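PDB 5HQJ: periplasmic binding protein/LacI transcriptional regulator from Burkholderia graminis C4D1M, which probably serves an ABC transporter as a periplasmic solute-binding protein for sugars, and holds D-arabinose in its pyranose form. Local coordinates for residues M272-L275 with A276-L280. Numbering follows the deposited sequence.
Sequences MGSL and AVDHL
The His279 imidazole turns its CD2 edge onto the carbonyl of Leu275, four residues earlier: CD2 lies 3.3 Å from Leu275 O, in the plane of the ring. A chi1 of -78°, placing CG beside the backbone N, swings the ring back along the helix, and CD2 comes within 4.2 Å of Leu275 CB. Leu275 O is thus met by a carbon edge as well as by the backbone, His279 N donating to it at 2.8 Å. Across the ring, ND1 is hydrogen-bonded to Glu288 OE1, which probably limits rotation of the imidazole.

One residue earlier, Asp278 N binds Ser274 O at 3.0 Å, the straightest bond of the set (N-H...O angle 173°) and in the carbonyl plane. The carboxylate of Asp278 lies near the same carbonyl oxygen, but OD2 to Ser274 O, at 3.5 Å, pairs two acceptors, and OD2 stays 4.0 Å from Ser274 OG; the side chains are merely neighbours. The backbone N atoms of Val277 and Ala276 add the i to i+4 bonds to Gly273 O and Met272 O, and Val277 CG2 lies 3.6 Å from Gly273 O.

Within helix 269-284 the side chains point to different neighbours: Val277 packs on alanines of helix 42-56, Ala276 and Leu280 on Leu113 of the parallel sheet, and Met272, present as selenomethionine, touches Asp116 and Gln267, two residues of the arabinose pocket. Chemically, cohesion between the two turns rests on backbone hydrogen bonds, whereas the histidine adds edge contact and draws its polar anchoring from Glu288.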
loop_
_atom_site.group_PDB
_atom_site.type_symbol
_atom_site.label_atom_id
_atom_site.label_comp_id
_atom_site.label_asym_id
_atom_site.label_seq_id
_atom_site.Cartn_x
_atom_site.Cartn_y
_atom_site.Cartn_z
HETATM N N MSE A 272 -4.216 -8.884 -5.487
HETATM C CA MSE A 272 -5.108 -8.541 -4.375
HETATM C C MSE A 272 -6.557 -8.331 -4.827
HETATM O O MSE A 272 -7.484 -8.853 -4.212
HETATM C CB MSE A 272 -4.635 -7.280 -3.634
HETATM C CG MSE A 272 -3.344 -7.415 -2.827
HETATM SE SE MSE A 272 -3.002 -5.667 -2.085
HETATM C CE MSE A 272 -1.067 -5.692 -2.178
ATOM N N GLY A 273 -6.765 -7.549 -5.877
ATOM C CA GLY A 273 -8.124 -7.251 -6.324
ATOM C C GLY A 273 -8.803 -8.484 -6.869
ATOM O O GLY A 273 -9.997 -8.747 -6.642
ATOM N N SER A 274 -8.038 -9.287 -7.601
ATOM C CA SER A 274 -8.568 -10.520 -8.126
ATOM C C SER A 274 -9.008 -11.492 -7.017
ATOM O O SER A 274 -10.130 -12.024 -7.008
ATOM C CB SER A 274 -7.492 -11.176 -9.000
ATOM O OG SER A 274 -8.066 -12.203 -9.735
ATOM N N LEU A 275 -8.097 -11.738 -6.082
ATOM C CA LEU A 275 -8.406 -12.591 -4.927
ATOM C C LEU A 275 -9.530 -12.028 -4.090
ATOM O O LEU A 275 -10.371 -12.778 -3.604
ATOM C CB LEU A 275 -7.172 -12.767 -4.050
ATOM C CG LEU A 275 -6.072 -13.621 -4.676
ATOM C CD1 LEU A 275 -4.889 -13.536 -3.767
ATOM C CD2 LEU A 275 -6.493 -15.109 -4.934
ATOM N N ALA A 276 -9.567 -10.714 -3.937
ATOM C CA ALA A 276 -10.644 -10.115 -3.134
ATOM C C ALA A 276 -12.016 -10.493 -3.709
ATOM O O ALA A 276 -12.923 -10.917 -2.985
ATOM C CB ALA A 276 -10.491 -8.638 -3.071
ATOM N N VAL A 277 -12.182 -10.350 -5.017
ATOM C CA VAL A 277 -13.464 -10.697 -5.628
ATOM C C VAL A 277 -13.725 -12.198 -5.576
ATOM O O VAL A 277 -14.812 -12.645 -5.174
ATOM C CB VAL A 277 -13.535 -10.186 -7.078
ATOM C CG1 VAL A 277 -14.735 -10.737 -7.768
ATOM C CG2 VAL A 277 -13.589 -8.656 -7.094
ATOM N N ASP A 278 -12.727 -12.999 -5.955
ATOM C CA ASP A 278 -12.862 -14.436 -5.906
ATOM C C ASP A 278 -13.221 -14.995 -4.527
ATOM O O ASP A 278 -14.088 -15.870 -4.422
ATOM C CB ASP A 278 -11.578 -15.071 -6.415
ATOM C CG ASP A 278 -11.527 -15.130 -7.930
ATOM O OD1 ASP A 278 -12.608 -15.153 -8.570
ATOM O OD2 ASP A 278 -10.411 -15.169 -8.465
ATOM N N HIS A 279 -12.601 -14.480 -3.468
ATOM C CA HIS A 279 -12.967 -14.924 -2.136
ATOM C C HIS A 279 -14.306 -14.345 -1.677
ATOM O O HIS A 279 -15.054 -15.015 -0.968
ATOM C CB HIS A 279 -11.839 -14.599 -1.169
ATOM C CG HIS A 279 -10.712 -15.578 -1.272
ATOM N ND1 HIS A 279 -10.749 -16.826 -0.665
ATOM C CD2 HIS A 279 -9.558 -15.532 -1.971
ATOM C CE1 HIS A 279 -9.637 -17.476 -0.957
ATOM N NE2 HIS A 279 -8.889 -16.713 -1.741
ATOM N N LEU A 280 -14.642 -13.133 -2.104
ATOM C CA LEU A 280 -15.970 -12.628 -1.785
ATOM C C LEU A 280 -17.012 -13.557 -2.409
ATOM O O LEU A 280 -17.950 -14.007 -1.741
ATOM C CB LEU A 280 -16.149 -11.200 -2.279
ATOM C CG LEU A 280 -15.652 -10.071 -1.359
ATOM C CD1 LEU A 280 -15.984 -8.710 -1.962
ATOM C CD2 LEU A 280 -16.238 -10.167 0.056
#